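Local structure of tail fiber protein (Acinetobacter phage AM24, 5W5P) at residues T149-P154 against G180-K185; N156-D161 against Y198-E203; G223-N228 against A245-R250; E252-V257 against D275-F280; S259-E264 against N281-R286. The protein probably acts as the trimeric tailspike through which the phage recognises, and perhaps degrades, the capsular polysaccharide of its Acinetobacter host. One frame throughout, in Å; residues are numbered along the deposited sequence.

Contact 1: residues T149-P154 against G180-K185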
# COMPACT_ATOMS: atom_id res chain seq x y z
N THR A 149 5.83 -16.13 -33.36
CA THR A 149 6.76 -15.16 -33.92
C THR A 149 6.53 -13.84 -33.20
O THR A 149 5.37 -13.42 -33.03
CB THR A 149 6.54 -14.98 -35.43
OG1 THR A 149 6.58 -16.27 -36.07
CG2 THR A 149 7.62 -14.08 -36.03
N PRO A 150 7.58 -13.17 -32.73
CA PRO A 150 7.38 -11.89 -32.03
C PRO A 150 6.66 -10.89 -32.91
O PRO A 150 6.95 -10.75 -34.10
CB PRO A 150 8.81 -11.45 -31.69
CG PRO A 150 9.60 -12.72 -31.65
CD PRO A 150 8.99 -13.59 -32.71
N VAL A 151 5.67 -10.22 -32.32
CA VAL A 151 4.95 -9.14 -32.97
C VAL A 151 5.45 -7.83 -32.39
O VAL A 151 5.54 -7.68 -31.16
CB VAL A 151 3.43 -9.29 -32.77
CG1 VAL A 151 2.71 -7.98 -33.10
CG2 VAL A 151 2.90 -10.41 -33.64
N GLY A 152 5.81 -6.89 -33.26
CA GLY A 152 6.40 -5.64 -32.83
C GLY A 152 5.36 -4.53 -32.81
O GLY A 152 4.63 -4.33 -33.78
N LEU A 153 5.32 -3.78 -31.67
CA LEU A 153 4.49 -2.61 -31.45
C LEU A 153 5.18 -1.36 -31.98
O LEU A 153 6.41 -1.25 -31.94
CB LEU A 153 4.20 -2.45 -29.96
CG LEU A 153 3.23 -3.46 -29.35
CD1 LEU A 153 3.11 -3.25 -27.86
CD2 LEU A 153 1.87 -3.36 -30.01
N PRO A 154 4.41 -0.40 -32.49
CA PRO A 154 5.00 0.81 -33.07
C PRO A 154 5.79 1.61 -32.04
O PRO A 154 5.58 1.51 -30.83
CB PRO A 154 3.79 1.60 -33.57
CG PRO A 154 2.64 1.08 -32.77
CD PRO A 154 2.94 -0.38 -32.55
N GLY A 180 9.64 -13.38 -26.17
CA GLY A 180 8.47 -12.55 -26.00
C GLY A 180 7.68 -12.35 -27.29
O GLY A 180 8.20 -11.77 -28.25
N ILE A 181 6.43 -12.83 -27.32
CA ILE A 181 5.63 -12.70 -28.54
C ILE A 181 5.29 -11.25 -28.84
O ILE A 181 4.92 -10.93 -29.97
CB ILE A 181 4.33 -13.52 -28.47
CG1 ILE A 181 3.63 -13.30 -27.13
CG2 ILE A 181 4.60 -15.00 -28.74
CD1 ILE A 181 2.14 -13.55 -27.19
N PHE A 182 5.40 -10.37 -27.85
CA PHE A 182 5.18 -8.95 -28.05
C PHE A 182 6.47 -8.21 -27.71
O PHE A 182 7.06 -8.43 -26.65
CB PHE A 182 4.02 -8.45 -27.20
CG PHE A 182 2.67 -8.86 -27.73
CD1 PHE A 182 2.23 -8.37 -28.95
CD2 PHE A 182 1.87 -9.74 -27.03
CE1 PHE A 182 0.99 -8.76 -29.46
CE2 PHE A 182 0.64 -10.13 -27.53
CZ PHE A 182 0.20 -9.63 -28.74
N THR A 183 6.92 -7.36 -28.63
CA THR A 183 8.14 -6.60 -28.45
C THR A 183 7.97 -5.28 -29.20
O THR A 183 6.88 -4.95 -29.66
CB THR A 183 9.35 -7.41 -28.94
OG1 THR A 183 10.55 -6.69 -28.66
CG2 THR A 183 9.26 -7.66 -30.44
N SER A 184 9.06 -4.52 -29.31
CA SER A 184 9.03 -3.30 -30.10
C SER A 184 9.29 -3.63 -31.56
O SER A 184 10.13 -4.47 -31.89
CB SER A 184 10.07 -2.31 -29.59
OG SER A 184 11.38 -2.76 -29.88
N LYS A 185 8.54 -2.97 -32.45
CA LYS A 185 8.72 -3.21 -33.88
C LYS A 185 10.12 -2.81 -34.34
O LYS A 185 10.71 -3.48 -35.19
CB LYS A 185 7.66 -2.45 -34.68
CG LYS A 185 7.72 -2.72 -36.18
CD LYS A 185 6.69 -1.90 -36.95
CE LYS A 185 5.59 -2.79 -37.52
NZ LYS A 185 5.75 -3.02 -38.99
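Val151 and Phe182 lie side by side and point the same way from two parallel strands near the N-terminal end of the chain's parallel beta-helix. Val151 CG1 is 4.1 Å from Phe182 CE1. With CG1 anti to the backbone N (chi1 164°), this methyl lies beside the ring carbons CE1 and CD1. Val151 also touches helix 122-132, while the Phe182 ring reaches Ile166 and Ile204, so the pair belongs to a buried apolar layer.

Thr183 leaves its strand on the opposite face from Val151 and Phe182. Its CG2 meets Pro150 CB at 4.0 Å. Next to Thr183 across the pair is Gly152, which brings no side chain, and the backbones come close there. Gly152 CA is 3.4 Å from Lys185 N.

Four backbone hydrogen bonds join the strands. Val151 N donates to Ile181 O at 2.6 Å, and Thr183 N returns a bond to Val151 O. Leu153 N then binds Thr183 O, and Lys185 N binds Leu153 O. The short strand axes are turned 48° against each other, yet the spacing stays even along the pair. Leu153 turns its side chain to Met164 and Leu202, with only its CB and CG near Thr183 O. Ser184 OG is held by Leu197 O. Lys185 sets out toward 149-154, then bends at chi3 and chi4, and NZ turns off toward Asp130, a long and weak ion pair. Lys185 CB stays 3.2 Å from Leu153 O.

Contact 2: residues N156-D161 against Y198-E203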
# COMPACT_ATOMS: atom_id res chain seq x y z
N ASN A 156 7.03 4.38 -29.70
CA ASN A 156 6.46 5.46 -28.91
C ASN A 156 7.36 5.65 -27.70
O ASN A 156 7.49 4.74 -26.88
CB ASN A 156 5.02 5.14 -28.49
CG ASN A 156 4.34 6.29 -27.78
OD1 ASN A 156 4.02 7.31 -28.38
ND2 ASN A 156 4.05 6.10 -26.50
N SER A 157 8.00 6.81 -27.62
CA SER A 157 8.94 7.08 -26.54
C SER A 157 8.19 7.23 -25.22
O SER A 157 6.96 7.20 -25.16
CB SER A 157 9.74 8.34 -26.85
OG SER A 157 8.96 9.49 -26.61
N ILE A 158 8.96 7.40 -24.13
CA ILE A 158 8.36 7.61 -22.82
C ILE A 158 7.51 8.87 -22.78
O ILE A 158 6.60 8.98 -21.96
CB ILE A 158 9.44 7.64 -21.71
CG1 ILE A 158 10.59 8.57 -22.10
CG2 ILE A 158 9.93 6.24 -21.38
CD1 ILE A 158 11.78 8.50 -21.16
N VAL A 159 7.80 9.85 -23.64
CA VAL A 159 7.00 11.06 -23.72
C VAL A 159 6.17 11.10 -25.01
O VAL A 159 5.74 12.17 -25.43
CB VAL A 159 7.86 12.32 -23.57
CG1 VAL A 159 8.48 12.38 -22.19
CG2 VAL A 159 8.95 12.38 -24.65
N GLY A 160 5.94 9.94 -25.64
CA GLY A 160 5.23 9.90 -26.90
C GLY A 160 3.72 10.08 -26.76
O GLY A 160 3.16 10.05 -25.67
N ASP A 161 3.06 10.24 -27.91
CA ASP A 161 1.66 10.63 -27.95
C ASP A 161 0.71 9.44 -28.12
O ASP A 161 -0.48 9.65 -28.40
CB ASP A 161 1.42 11.65 -29.06
CG ASP A 161 1.54 11.06 -30.46
OD1 ASP A 161 2.09 9.95 -30.61
OD2 ASP A 161 1.09 11.72 -31.42
N TYR A 198 13.38 0.62 -27.75
CA TYR A 198 12.20 0.35 -26.95
C TYR A 198 10.97 1.03 -27.53
O TYR A 198 11.04 1.84 -28.46
CB TYR A 198 12.41 0.81 -25.50
CG TYR A 198 12.25 2.31 -25.33
CD1 TYR A 198 13.30 3.18 -25.62
CD2 TYR A 198 11.05 2.86 -24.88
CE1 TYR A 198 13.16 4.54 -25.48
CE2 TYR A 198 10.90 4.22 -24.74
CZ TYR A 198 11.96 5.06 -25.04
OH TYR A 198 11.81 6.42 -24.89
N THR A 199 9.82 0.71 -26.95
CA THR A 199 8.61 1.50 -27.13
C THR A 199 7.81 1.40 -25.84
O THR A 199 7.92 0.41 -25.11
CB THR A 199 7.80 1.04 -28.36
OG1 THR A 199 6.69 1.92 -28.57
CG2 THR A 199 7.29 -0.39 -28.18
N ALA A 200 7.05 2.45 -25.53
CA ALA A 200 6.47 2.61 -24.20
C ALA A 200 4.98 2.89 -24.27
O ALA A 200 4.43 3.22 -25.32
CB ALA A 200 7.17 3.75 -23.42
N ALA A 201 4.33 2.74 -23.10
CA ALA A 201 2.91 2.95 -22.86
C ALA A 201 2.07 1.82 -23.46
O ALA A 201 1.56 1.95 -24.58
CB ALA A 201 2.44 4.30 -23.40
N LEU A 202 1.89 0.74 -22.70
CA LEU A 202 1.18 -0.44 -23.18
C LEU A 202 0.30 -0.99 -22.07
O LEU A 202 0.77 -1.22 -20.95
CB LEU A 202 2.18 -1.51 -23.64
CG LEU A 202 1.64 -2.93 -23.87
CD1 LEU A 202 0.62 -2.92 -24.99
CD2 LEU A 202 2.78 -3.88 -24.18
N GLU A 203 -0.97 -1.21 -22.38
CA GLU A 203 -1.88 -1.97 -21.53
C GLU A 203 -2.11 -3.34 -22.17
O GLU A 203 -2.49 -3.41 -23.34
CB GLU A 203 -3.21 -1.25 -21.34
CG GLU A 203 -3.08 0.25 -21.10
CD GLU A 203 -2.87 0.60 -19.64
OE1 GLU A 203 -1.82 1.19 -19.31
OE2 GLU A 203 -3.74 0.26 -18.81
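A type I beta turn from Ser157 to Gly160, entered through Asn156, docks on Tyr198 and the start of strand 199-204 of the beta-helix. Asn156 does most of the joining. Its backbone O accepts from Ala200 N at 2.7 Å, and the donor lies almost in line with the carbonyl. Its side chain bonds to the same residue. Asn156 CG is anti to the backbone N (chi1 -174°), and ND2 donates to Ala200 O at 3.1 Å. That oxygen is near the plane of the Asn156 amide, but the nitrogen stands above the plane of the Ala200 carbonyl. Asn156 OD1 accepts from Met162 N. A weak bond runs from Asn156 N to Thr199 OG1, which is also paired with Pro154 O.

Tyr198 meets the turn at its hydroxyl. Ile158 N donates to Tyr198 OH at 3.1 Å, approaching at the ring edge. The side chains of Ile158 and Tyr198 cross at about a right angle, with Ile158 CG2 4.0 Å from Tyr198 CE2. The same methyl is 4.2 Å from Ala200 CB. Within the turn, Ser157 OG accepts from Val159 N, an ST turn. Beyond it, Asp161 forms a salt bridge with Arg172 of the second subunit. Because the Asn156 amide donates through ND2 and accepts through OD1, its two ends are told apart and its rotation is fixed.

Contact 3: residues G223-N228 against A245-R250; sequences GDRLYN and ATQPRR
Asp224 and Arg249 form a buried salt bridge between segments from successive coils of the beta-helix, where 245-250 belongs to the loop after strand 241-244. Asp224 OD1 is 2.6 Å from Arg249 NH1, and the carboxylate and guanidinium planes are 87° apart. The same carboxylate receives two backbone N-H groups. Thr246 N meets OD2 of Asp224 on its syn side at 2.9 Å. Gln247 N comes to Asp224 OD1 from above the carboxylate plane, at 3.0 Å.

The guanidinium is held from several directions. NE and NH2 of Arg249 both donate to Tyr227 OH, each at 2.8 Å and in the guanidinium plane. The two side chains meet tip to tip, with ring and guanidinium nearly coplanar. The Arg249 chain is extended from CG to NE, which carries the group to the tyrosine. Arg249 NH1 also donates to Gln247 O of its own segment. Asp224 O sits above one face near its border, without a hydrogen bond to NE or NH2. Farther out, Tyr227 OH is bonded to Asp196, and Arg249 NH2 to Tyr256 O.

The outer part is looser. Thr246 is exposed and points away from the partner segment. Gln247 lays CB and CG against the Asp224 carboxylate, and its amide leads off. Arg225 is buried but only loosely in touch. It and Arg249 run past one another in opposite senses, with Arg225 NH1 3.9 Å from Arg249 CD. Arg225 NH2 is hydrogen-bonded to Glu191 O and Ser193 O. In the tight part, by contrast, Ala245 CB sits 3.2 Å from Asp224 OD1.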
# COMPACT_ATOMS: atom_id res chain seq x y z
N GLY A 223 10.64 -7.79 -22.10
CA GLY A 223 10.97 -6.65 -21.26
C GLY A 223 12.21 -5.89 -21.68
O GLY A 223 12.46 -4.81 -21.13
N ASP A 224 13.00 -6.43 -22.62
CA ASP A 224 14.12 -5.67 -23.16
C ASP A 224 13.64 -4.48 -23.97
O ASP A 224 14.37 -3.49 -24.09
CB ASP A 224 14.99 -6.56 -24.06
CG ASP A 224 15.84 -7.54 -23.28
OD1 ASP A 224 16.57 -7.11 -22.35
OD2 ASP A 224 15.79 -8.74 -23.60
N ARG A 225 12.44 -4.57 -24.56
CA ARG A 225 11.98 -3.61 -25.55
C ARG A 225 10.65 -2.94 -25.21
O ARG A 225 10.27 -1.99 -25.90
CB ARG A 225 11.84 -4.27 -26.93
CG ARG A 225 13.03 -5.10 -27.35
CD ARG A 225 14.33 -4.31 -27.26
NE ARG A 225 15.47 -5.08 -27.75
CZ ARG A 225 16.72 -4.61 -27.80
NH1 ARG A 225 16.98 -3.38 -27.37
NH2 ARG A 225 17.70 -5.38 -28.26
N LEU A 226 9.95 -3.40 -24.17
CA LEU A 226 8.65 -2.87 -23.79
C LEU A 226 8.77 -2.26 -22.40
O LEU A 226 8.94 -2.98 -21.41
CB LEU A 226 7.59 -3.96 -23.83
CG LEU A 226 7.31 -4.51 -25.23
CD1 LEU A 226 6.12 -5.48 -25.25
CD2 LEU A 226 7.08 -3.37 -26.21
N TYR A 227 8.69 -0.93 -22.32
CA TYR A 227 8.72 -0.19 -21.07
C TYR A 227 7.36 0.42 -20.80
O TYR A 227 6.51 0.53 -21.69
CB TYR A 227 9.78 0.92 -21.10
CG TYR A 227 11.20 0.47 -21.39
CD1 TYR A 227 11.58 -0.85 -21.20
CD2 TYR A 227 12.15 1.39 -21.84
CE1 TYR A 227 12.88 -1.25 -21.47
CE2 TYR A 227 13.46 0.99 -22.11
CZ TYR A 227 13.81 -0.33 -21.92
OH TYR A 227 15.10 -0.75 -22.18
N ASN A 228 7.16 0.84 -19.55
CA ASN A 228 5.91 1.46 -19.11
C ASN A 228 4.72 0.58 -19.47
O ASN A 228 3.83 0.95 -20.24
CB ASN A 228 5.76 2.87 -19.68
CG ASN A 228 6.82 3.84 -19.17
OD1 ASN A 228 7.90 3.43 -18.73
ND2 ASN A 228 6.53 5.13 -19.24
N ALA A 245 13.82 -10.45 -20.03
CA ALA A 245 14.75 -9.50 -20.61
C ALA A 245 16.16 -10.02 -20.39
O ALA A 245 16.59 -10.15 -19.24
CB ALA A 245 14.57 -8.11 -20.00
N THR A 246 16.87 -10.32 -21.48
CA THR A 246 18.23 -10.87 -21.40
C THR A 246 19.24 -10.11 -22.26
O THR A 246 20.35 -10.61 -22.45
CB THR A 246 18.26 -12.35 -21.80
OG1 THR A 246 18.17 -12.47 -23.23
CG2 THR A 246 17.12 -13.13 -21.15
N GLN A 247 18.89 -8.94 -22.79
CA GLN A 247 19.78 -8.26 -23.73
C GLN A 247 20.49 -7.10 -23.05
O GLN A 247 19.83 -6.12 -22.68
CB GLN A 247 19.00 -7.77 -24.95
CG GLN A 247 18.58 -8.87 -25.91
CD GLN A 247 19.77 -9.65 -26.46
OE1 GLN A 247 20.84 -9.08 -26.70
NE2 GLN A 247 19.57 -10.94 -26.67
N PRO A 248 21.81 -7.16 -22.87
CA PRO A 248 22.53 -6.01 -22.31
C PRO A 248 22.43 -4.80 -23.22
O PRO A 248 22.54 -4.90 -24.44
CB PRO A 248 23.98 -6.51 -22.20
CG PRO A 248 23.89 -8.01 -22.33
CD PRO A 248 22.71 -8.28 -23.20
N ARG A 249 22.21 -3.64 -22.60
CA ARG A 249 22.09 -2.40 -23.35
C ARG A 249 22.28 -1.23 -22.39
O ARG A 249 22.14 -1.37 -21.18
CB ARG A 249 20.74 -2.29 -24.06
CG ARG A 249 19.57 -2.17 -23.12
CD ARG A 249 18.30 -2.67 -23.76
NE ARG A 249 17.17 -2.56 -22.85
CZ ARG A 249 16.80 -3.51 -22.00
NH1 ARG A 249 17.46 -4.66 -21.94
NH2 ARG A 249 15.75 -3.31 -21.20
N ARG A 250 22.62 -0.07 -22.97
CA ARG A 250 22.83 1.18 -22.23
C ARG A 250 23.93 0.94 -21.20
O ARG A 250 25.01 0.45 -21.58
CB ARG A 250 21.50 1.66 -21.67
CG ARG A 250 20.59 2.24 -22.73
CD ARG A 250 20.37 3.72 -22.50
NE ARG A 250 19.26 3.96 -21.57
CZ ARG A 250 19.37 4.66 -20.45
NH1 ARG A 250 20.54 5.19 -20.10
NH2 ARG A 250 18.31 4.83 -19.67

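Contact 4: residues E252-V257 against D275-F280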
# COMPACT_ATOMS: atom_id res chain seq x y z
N GLU A 252 23.99 -1.18 -18.74
CA GLU A 252 23.80 -2.46 -18.07
C GLU A 252 24.52 -3.58 -18.82
O GLU A 252 24.52 -3.61 -20.05
CB GLU A 252 22.32 -2.80 -17.94
CG GLU A 252 21.50 -1.73 -17.25
CD GLU A 252 22.05 -1.35 -15.89
OE1 GLU A 252 22.53 -2.25 -15.16
OE2 GLU A 252 21.99 -0.16 -15.54
N THR A 253 25.13 -4.48 -18.06
CA THR A 253 25.83 -5.63 -18.61
C THR A 253 24.94 -6.86 -18.71
O THR A 253 25.40 -7.91 -19.19
CB THR A 253 27.07 -5.95 -17.78
OG1 THR A 253 26.71 -6.02 -16.39
CG2 THR A 253 28.12 -4.87 -17.96
N THR A 254 23.70 -6.77 -18.25
CA THR A 254 22.69 -7.80 -18.43
C THR A 254 21.42 -7.14 -18.95
O THR A 254 21.32 -5.92 -19.02
CB THR A 254 22.39 -8.56 -17.13
OG1 THR A 254 21.69 -7.69 -16.23
CG2 THR A 254 23.67 -9.03 -16.46
N GLY A 255 20.44 -7.97 -19.31
CA GLY A 255 19.13 -7.45 -19.59
C GLY A 255 18.48 -6.86 -18.35
O GLY A 255 18.89 -7.11 -17.22
N TYR A 256 17.45 -6.05 -18.57
CA TYR A 256 16.73 -5.47 -17.45
C TYR A 256 15.31 -5.13 -17.88
O TYR A 256 15.00 -4.99 -19.06
CB TYR A 256 17.44 -4.22 -16.91
CG TYR A 256 17.58 -3.09 -17.90
CD1 TYR A 256 18.68 -3.02 -18.75
CD2 TYR A 256 16.64 -2.07 -17.96
CE1 TYR A 256 18.82 -1.98 -19.64
CE2 TYR A 256 16.77 -1.02 -18.85
CZ TYR A 256 17.87 -0.98 -19.69
OH TYR A 256 18.00 0.06 -20.58
N VAL A 257 14.44 -5.00 -16.88
CA VAL A 257 13.07 -4.55 -17.07
C VAL A 257 12.96 -3.14 -16.50
O VAL A 257 13.69 -2.77 -15.57
CB VAL A 257 12.05 -5.51 -16.40
CG1 VAL A 257 12.21 -6.92 -16.96
CG2 VAL A 257 12.21 -5.50 -14.90
N ASP A 275 11.58 -12.70 -15.47
CA ASP A 275 12.82 -13.46 -15.64
C ASP A 275 13.88 -12.53 -16.22
O ASP A 275 13.91 -12.30 -17.43
CB ASP A 275 12.58 -14.67 -16.55
CG ASP A 275 13.80 -15.55 -16.68
OD1 ASP A 275 13.93 -16.23 -17.72
OD2 ASP A 275 14.62 -15.56 -15.74
N SER A 276 14.74 -11.99 -15.36
CA SER A 276 15.81 -11.10 -15.80
C SER A 276 16.88 -11.04 -14.72
O SER A 276 16.93 -11.90 -13.83
CB SER A 276 15.23 -9.72 -16.15
OG SER A 276 16.21 -8.92 -16.78
N LYS A 277 17.75 -10.03 -14.79
CA LYS A 277 18.81 -9.84 -13.82
C LYS A 277 18.83 -8.45 -13.21
O LYS A 277 19.59 -8.21 -12.26
CB LYS A 277 20.18 -10.12 -14.45
CG LYS A 277 20.37 -11.55 -14.94
CD LYS A 277 20.36 -12.52 -13.77
CE LYS A 277 20.85 -13.90 -14.17
NZ LYS A 277 21.06 -14.75 -12.96
N ARG A 278 18.01 -7.52 -13.70
CA ARG A 278 18.04 -6.14 -13.26
C ARG A 278 16.66 -5.54 -13.49
O ARG A 278 15.94 -5.95 -14.41
CB ARG A 278 19.14 -5.36 -14.00
CG ARG A 278 19.27 -3.90 -13.61
CD ARG A 278 20.58 -3.65 -12.87
NE ARG A 278 20.88 -2.24 -12.66
CZ ARG A 278 20.19 -1.43 -11.85
NH1 ARG A 278 20.57 -0.16 -11.74
NH2 ARG A 278 19.15 -1.87 -11.17
N GLY A 279 16.29 -4.58 -12.65
CA GLY A 279 14.96 -4.00 -12.72
C GLY A 279 14.96 -2.55 -12.29
O GLY A 279 15.77 -2.13 -11.46
N PHE A 280 14.03 -1.79 -12.86
CA PHE A 280 13.77 -0.41 -12.46
C PHE A 280 12.27 -0.24 -12.32
O PHE A 280 11.52 -0.52 -13.26
CB PHE A 280 14.31 0.60 -13.49
CG PHE A 280 15.79 0.50 -13.75
CD1 PHE A 280 16.28 -0.40 -14.70
CD2 PHE A 280 16.68 1.32 -13.08
CE1 PHE A 280 17.64 -0.49 -14.95
CE2 PHE A 280 18.05 1.23 -13.34
CZ PHE A 280 18.53 0.33 -14.27
O HOH W 1 22.61 1.04 -13.53
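Tyr256 and Phe280 meet in an offset edge-to-face pair, with the edge of Phe280 toward the face of Tyr256. The ring centroids are 5.4 Å apart and the planes lie at 80°. The closest carbons are Tyr256 CD2 and Phe280 CE1, at 3.5 Å. Beside the rings, Arg278 NE forms a salt bridge with Glu252 OE1 at 3.0 Å. The two side chains cross at about a right angle, and NE stands above the carboxylate plane. A water accepts from Arg278 NH1 at 3.0 Å and also lies close to Glu252 OE2. Glu252 points its carboxylate at the rim of Phe280, where OE2 is 3.7 Å from CZ. Phe280 CZ lies over one face of the Arg278 guanidinium, near its border.

Backbone bonds join the two segments beside the rings. Val257 N donates to Arg278 O at 3.0 Å, and Phe280 N donates to Val257 O at 2.9 Å. These bonds make Val257 and Gly279 a parallel bridge where two coils of the beta-helix meet. At the other end, Thr254 OG1 packs against Lys277 CB at 3.4 Å, while it donates to Gly255 O of its own segment.

Further out, Arg278 and Tyr256 have second partners. Tyr256 takes part in a cation-pi contact with Arg249. Phe280 packs on Tyr337 of the second subunit, so Phe280 of the pair lies at a subunit interface. Arg278 is gripped through all three nitrogens: NE by Glu252, NH1 by Asn307 OD1 and NH2 by Ala305 O. Its charge is probably partly offset by Glu252.

Contact 5: residues S259-E264 against N281-R286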
# COMPACT_ATOMS: atom_id res chain seq x y z
N SER A 259 9.96 -0.15 -15.50
CA SER A 259 8.59 0.33 -15.33
C SER A 259 7.58 -0.69 -15.86
O SER A 259 6.89 -0.47 -16.85
CB SER A 259 8.41 1.69 -16.01
OG SER A 259 9.15 2.70 -15.35
N VAL A 260 7.51 -1.81 -15.14
CA VAL A 260 6.56 -2.88 -15.43
C VAL A 260 5.69 -3.06 -14.20
O VAL A 260 6.21 -3.27 -13.09
CB VAL A 260 7.27 -4.19 -15.81
CG1 VAL A 260 6.26 -5.34 -15.92
CG2 VAL A 260 8.03 -4.02 -17.12
N THR A 261 4.37 -2.98 -14.38
CA THR A 261 3.40 -3.16 -13.32
C THR A 261 2.54 -4.38 -13.66
O THR A 261 1.83 -4.37 -14.66
CB THR A 261 2.52 -1.92 -13.14
OG1 THR A 261 3.33 -0.82 -12.71
CG2 THR A 261 1.42 -2.17 -12.10
N ILE A 262 2.62 -5.41 -12.82
CA ILE A 262 1.87 -6.65 -13.00
C ILE A 262 0.89 -6.75 -11.84
O ILE A 262 1.28 -7.05 -10.71
CB ILE A 262 2.81 -7.86 -13.05
CG1 ILE A 262 3.83 -7.69 -14.18
CG2 ILE A 262 2.02 -9.15 -13.21
CD1 ILE A 262 4.81 -8.82 -14.30
N GLU A 263 -0.39 -6.49 -12.13
CA GLU A 263 -1.39 -6.29 -11.08
C GLU A 263 -2.73 -6.88 -11.50
O GLU A 263 -3.14 -6.75 -12.65
CB GLU A 263 -1.55 -4.79 -10.78
CG GLU A 263 -2.31 -4.48 -9.50
CD GLU A 263 -2.36 -2.99 -9.19
OE1 GLU A 263 -2.76 -2.62 -8.06
OE2 GLU A 263 -2.02 -2.18 -10.08
N GLU A 264 -3.40 -7.54 -10.54
CA GLU A 264 -4.77 -8.03 -10.71
C GLU A 264 -4.89 -9.05 -11.85
O GLU A 264 -5.79 -8.98 -12.69
CB GLU A 264 -5.75 -6.87 -10.91
CG GLU A 264 -6.23 -6.26 -9.59
CD GLU A 264 -6.12 -4.74 -9.56
OE1 GLU A 264 -6.40 -4.10 -10.61
OE2 GLU A 264 -5.75 -4.18 -8.50
N ASN A 281 11.82 0.22 -11.16
CA ASN A 281 10.43 0.61 -10.93
C ASN A 281 9.48 -0.54 -11.29
O ASN A 281 8.70 -0.47 -12.24
CB ASN A 281 10.11 1.88 -11.71
CG ASN A 281 8.68 2.35 -11.51
OD1 ASN A 281 8.19 2.41 -10.38
ND2 ASN A 281 8.01 2.67 -12.61
N VAL A 282 9.58 -1.59 -10.50
CA VAL A 282 8.89 -2.85 -10.75
C VAL A 282 7.77 -2.99 -9.73
O VAL A 282 7.96 -2.71 -8.54
CB VAL A 282 9.87 -4.04 -10.68
CG1 VAL A 282 9.12 -5.38 -10.67
CG2 VAL A 282 10.88 -3.96 -11.81
N THR A 283 6.59 -3.40 -10.20
CA THR A 283 5.43 -3.60 -9.34
C THR A 283 4.80 -4.94 -9.66
O THR A 283 4.50 -5.22 -10.82
CB THR A 283 4.39 -2.48 -9.51
OG1 THR A 283 5.04 -1.20 -9.42
CG2 THR A 283 3.32 -2.59 -8.44
N VAL A 284 4.63 -5.78 -8.63
CA VAL A 284 3.93 -7.05 -8.79
C VAL A 284 2.99 -7.22 -7.60
O VAL A 284 3.39 -7.77 -6.57
CB VAL A 284 4.91 -8.23 -8.92
CG1 VAL A 284 4.15 -9.53 -9.08
CG2 VAL A 284 5.88 -8.02 -10.09
N SER A 285 1.75 -6.75 -7.74
CA SER A 285 0.84 -6.64 -6.61
C SER A 285 -0.54 -7.20 -6.95
O SER A 285 -1.02 -7.08 -8.08
CB SER A 285 0.69 -5.18 -6.16
OG SER A 285 1.93 -4.66 -5.72
N ARG A 286 -1.18 -7.81 -5.94
CA ARG A 286 -2.59 -8.19 -5.98
C ARG A 286 -2.88 -9.15 -7.14
O ARG A 286 -3.86 -9.00 -7.87
CB ARG A 286 -3.49 -6.95 -6.04
CG ARG A 286 -3.45 -6.09 -4.78
CD ARG A 286 -3.94 -4.66 -5.03
NE ARG A 286 -2.89 -3.79 -5.57
CZ ARG A 286 -2.03 -3.10 -4.83
NH1 ARG A 286 -2.09 -3.16 -3.50
NH2 ARG A 286 -1.11 -2.34 -5.40
O HOH W 2 5.84 -0.15 -11.67
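Glu263 and Arg286 form a salt bridge at the end of two parallel strands. Arg286 NE donates to Glu263 OE1 at 2.8 Å, on the anti side of the carboxylate. Arg286 NH2 adds a weak bond to the same oxygen. Glu263 CG is anti to the backbone N (chi1 -166°) and the chain stays extended beyond it, which brings OE1 to Arg286 NE; the two side chains run alongside each other. At the other end of the pair, Asn281 ND2 donates to Ser259 OG at 3.0 Å, nearly straight and in the amide plane. Asn281 OD1 is taken by Arg310. Between these ends a water lies 2.8 Å from Thr261 OG1 and 2.6 Å from Thr283 OG1. It is 2.9 Å from Asn281 O, to which it probably donates.

The strands 260-263 and 282-285 belong to neighbouring coils of the parallel beta-helix and stack one on the other, with axes 4.6 Å apart and only 1° from parallel. Thr283 N binds Val260 O, Ile262 N binds Thr283 O, and Ser285 N binds Ile262 O. On the face with Glu263, Thr261 and Thr283 point the same way, and their CG2 atoms are 4.1 Å apart. This face lies at the subunit interface: Thr261 packs on Phe288 of the second subunit, and Glu264, beyond the strand end, pairs with Lys232 of the third subunit. The opposite face is apolar. Ile262 and Val284 both rest on Ile274, and Ile262 CB is 4.3 Å from Val284 CG2.

The five contacts follow the beta-helix from its N-terminal end toward its middle. Contacts 1 and 2 pack together where Ser184 CB is 3.7 Å from Thr199 CG2. Contact 2 continues into contact 3 where Thr199 N meets Arg225 O at 2.9 Å. The centres of contacts 3 and 4 are about 7 Å apart, and Ala245 O lies 2.8 Å from Ser276 OG. Contacts 4 and 5 share strand 279-285, and Phe280 O is 2.8 Å from Ser259 N. The centres of contacts 1 and 5 are about 20 Å apart. A bound zinc ion lies about 12 Å from the Leu153 side chain in contact 1. Contacts 2 to 5 all reach the second subunit, and contact 5 also the third.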